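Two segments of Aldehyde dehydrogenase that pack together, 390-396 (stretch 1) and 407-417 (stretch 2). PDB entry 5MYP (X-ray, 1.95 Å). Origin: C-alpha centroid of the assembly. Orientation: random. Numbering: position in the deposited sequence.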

# COMPACT_ATOMS: atom_id res chain seq x y z
N GLU A 390 -4.06 -15.58 13.83
CA GLU A 390 -3.75 -14.45 12.95
C GLU A 390 -2.76 -14.86 11.87
O GLU A 390 -1.99 -15.80 12.06
CB GLU A 390 -3.21 -13.26 13.75
CG GLU A 390 -4.18 -12.66 14.77
CD GLU A 390 -5.41 -12.00 14.16
OE1 GLU A 390 -5.43 -11.71 12.94
OE2 GLU A 390 -6.36 -11.73 14.92
N LYS A 391 -2.81 -14.17 10.74
CA LYS A 391 -1.97 -14.50 9.59
C LYS A 391 -0.51 -14.20 9.98
O LYS A 391 -0.19 -13.06 10.29
CB LYS A 391 -2.37 -13.67 8.37
CG LYS A 391 -3.77 -13.96 7.85
CD LYS A 391 -4.12 -13.07 6.68
CE LYS A 391 -5.52 -13.36 6.15
NZ LYS A 391 -5.88 -12.40 5.07
N PRO A 392 0.35 -15.23 10.01
CA PRO A 392 1.72 -15.03 10.46
C PRO A 392 2.62 -14.53 9.35
O PRO A 392 2.28 -14.64 8.17
CB PRO A 392 2.14 -16.44 10.88
CG PRO A 392 1.41 -17.33 9.93
CD PRO A 392 0.12 -16.63 9.60
N LEU A 393 3.77 -13.99 9.73
CA LEU A 393 4.74 -13.47 8.77
C LEU A 393 5.35 -14.59 7.91
O LEU A 393 5.65 -14.37 6.73
CB LEU A 393 5.85 -12.71 9.50
CG LEU A 393 6.84 -11.90 8.65
CD1 LEU A 393 6.12 -10.91 7.75
CD2 LEU A 393 7.82 -11.17 9.56
N ALA A 394 5.53 -15.77 8.48
CA ALA A 394 6.05 -16.93 7.76
C ALA A 394 5.24 -18.18 8.07
O ALA A 394 4.61 -18.28 9.11
CB ALA A 394 7.52 -17.14 8.11
N LEU A 395 5.23 -19.11 7.12
CA LEU A 395 4.66 -20.44 7.31
C LEU A 395 5.65 -21.43 6.72
O LEU A 395 6.12 -21.24 5.60
CB LEU A 395 3.30 -20.54 6.63
CG LEU A 395 2.56 -21.89 6.72
CD1 LEU A 395 1.05 -21.68 6.80
CD2 LEU A 395 2.90 -22.81 5.56
N TYR A 396 5.94 -22.49 7.46
CA TYR A 396 6.95 -23.46 7.07
C TYR A 396 6.33 -24.84 6.94
O TYR A 396 5.55 -25.25 7.80
CB TYR A 396 8.08 -23.47 8.11
CG TYR A 396 8.70 -22.11 8.33
CD1 TYR A 396 9.24 -21.40 7.27
CD2 TYR A 396 8.77 -21.53 9.61
CE1 TYR A 396 9.82 -20.15 7.45
CE2 TYR A 396 9.35 -20.29 9.80
CZ TYR A 396 9.88 -19.60 8.72
OH TYR A 396 10.48 -18.38 8.89
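Stretch 2 407-417: GVESRTSSGAV

Stretch 2 enters as the last part of a helix and leaves as a mostly extended chain, running parallel to stretch 1, that becomes strand at Val417, in a register that pairs Pro392 with Ser414, Leu393 with Gly415, Ala394 with Ala416 and Leu395 with Val417. The helical part touches lightly. Gly407, Ser410 and Arg411 make no contact, and Val408, a t rotamer pointing toward stretch 1, places CG1 4.1 Å from Leu395 CD2. Thr412, past the helical turn, is tied back to it by a hydrogen bond from OG1 to Val408 O (2.7 Å), and the same OG1 lies 3.5 Å from Leu395 CD1.

From Thr412 the backbone is extended. Ser413 meets the aliphatic part of Lys391, with OG 3.4 Å from Lys391 CD, and a water bridges the pair, accepting from Lys391 NZ and donating to Ser413 OG, each at 2.9 Å. Ser414 brings CA to 3.2 Å from Pro392 O, a CA-H...O contact, while its OG packs 3.5 Å from Leu395 CB and donates to Ala416 O (2.8 Å).

At Gly415 (phi/psi -63/-31) the extended run is interrupted, as it is at the facing Leu393 (-67/-34), so the two chains kink together. Gly415 N donates to Pro392 O at 2.8 Å, and its CA comes within 3.1 Å of Leu393 O. A CB on Gly415 would stand 2.4 Å from Leu393 O, a clash: the close approach depends on glycine.

Ala416 is extended again, and its O accepts from Leu395 N at 2.9 Å. Val417 then forms the parallel bridge with Leu395, its CA 3.2 Å from Leu395 O. Their side chains share a sheet face, CG1 of Val417 4.2 Å from CD2 of Leu395. The rule is economical: backbone pairing sets the register, and one leucine, the residue most covered, fills the space between helix and strand.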

# COMPACT_ATOMS: atom_id res chain seq x y z
N GLY A 407 -1.69 -28.34 -1.03
CA GLY A 407 -2.88 -28.22 -0.19
C GLY A 407 -2.73 -27.24 0.96
O GLY A 407 -3.63 -26.43 1.21
N VAL A 408 -1.60 -27.30 1.65
CA VAL A 408 -1.31 -26.41 2.78
C VAL A 408 -1.14 -24.96 2.29
O VAL A 408 -1.69 -24.05 2.89
CB VAL A 408 -0.08 -26.86 3.59
CG1 VAL A 408 0.30 -25.83 4.66
CG2 VAL A 408 -0.34 -28.22 4.25
N GLU A 409 -0.38 -24.77 1.21
CA GLU A 409 -0.18 -23.44 0.60
C GLU A 409 -1.50 -22.78 0.20
O GLU A 409 -1.77 -21.63 0.55
CB GLU A 409 0.70 -23.53 -0.65
CG GLU A 409 2.18 -23.75 -0.38
CD GLU A 409 2.99 -23.97 -1.64
OE1 GLU A 409 2.48 -23.73 -2.76
OE2 GLU A 409 4.17 -24.38 -1.53
N SER A 410 -2.33 -23.53 -0.52
CA SER A 410 -3.56 -23.01 -1.09
C SER A 410 -4.66 -22.73 -0.05
O SER A 410 -5.56 -21.94 -0.32
CB SER A 410 -4.07 -23.95 -2.19
OG SER A 410 -4.49 -25.18 -1.65
N ARG A 411 -4.57 -23.36 1.13
CA ARG A 411 -5.60 -23.22 2.18
C ARG A 411 -5.16 -22.39 3.40
O ARG A 411 -5.91 -22.31 4.38
CB ARG A 411 -6.04 -24.62 2.63
CG ARG A 411 -6.71 -25.46 1.55
CD ARG A 411 -8.12 -25.00 1.27
NE ARG A 411 -8.72 -25.69 0.12
CZ ARG A 411 -9.97 -25.53 -0.31
NH1 ARG A 411 -10.80 -24.69 0.31
NH2 ARG A 411 -10.40 -26.21 -1.37
N THR A 412 -3.97 -21.79 3.34
CA THR A 412 -3.47 -20.91 4.40
C THR A 412 -3.04 -19.56 3.84
O THR A 412 -2.78 -19.43 2.64
CB THR A 412 -2.26 -21.53 5.13
OG1 THR A 412 -1.21 -21.79 4.19
CG2 THR A 412 -2.66 -22.82 5.84
N SER A 413 -2.95 -18.57 4.72
CA SER A 413 -2.42 -17.25 4.37
C SER A 413 -1.30 -16.86 5.34
O SER A 413 -1.43 -17.02 6.55
CB SER A 413 -3.53 -16.20 4.39
OG SER A 413 -3.01 -14.93 4.05
N SER A 414 -0.21 -16.36 4.78
CA SER A 414 0.96 -15.95 5.56
C SER A 414 1.77 -14.97 4.74
O SER A 414 1.57 -14.85 3.54
CB SER A 414 1.81 -17.17 5.91
OG SER A 414 2.21 -17.86 4.73
N GLY A 415 2.69 -14.26 5.39
CA GLY A 415 3.58 -13.33 4.71
C GLY A 415 4.49 -14.01 3.70
O GLY A 415 4.87 -13.42 2.69
N ALA A 416 4.86 -15.26 3.97
CA ALA A 416 5.61 -16.09 3.04
C ALA A 416 5.45 -17.57 3.39
O ALA A 416 4.98 -17.91 4.48
CB ALA A 416 7.09 -15.72 3.08
N VAL A 417 5.82 -18.43 2.44
CA VAL A 417 5.92 -19.87 2.66
C VAL A 417 7.32 -20.32 2.27
O VAL A 417 7.81 -19.96 1.20
CB VAL A 417 4.89 -20.66 1.83
CG1 VAL A 417 5.05 -22.17 2.03
CG2 VAL A 417 3.48 -20.22 2.19
O HOH W 1 -4.51 -12.91 2.58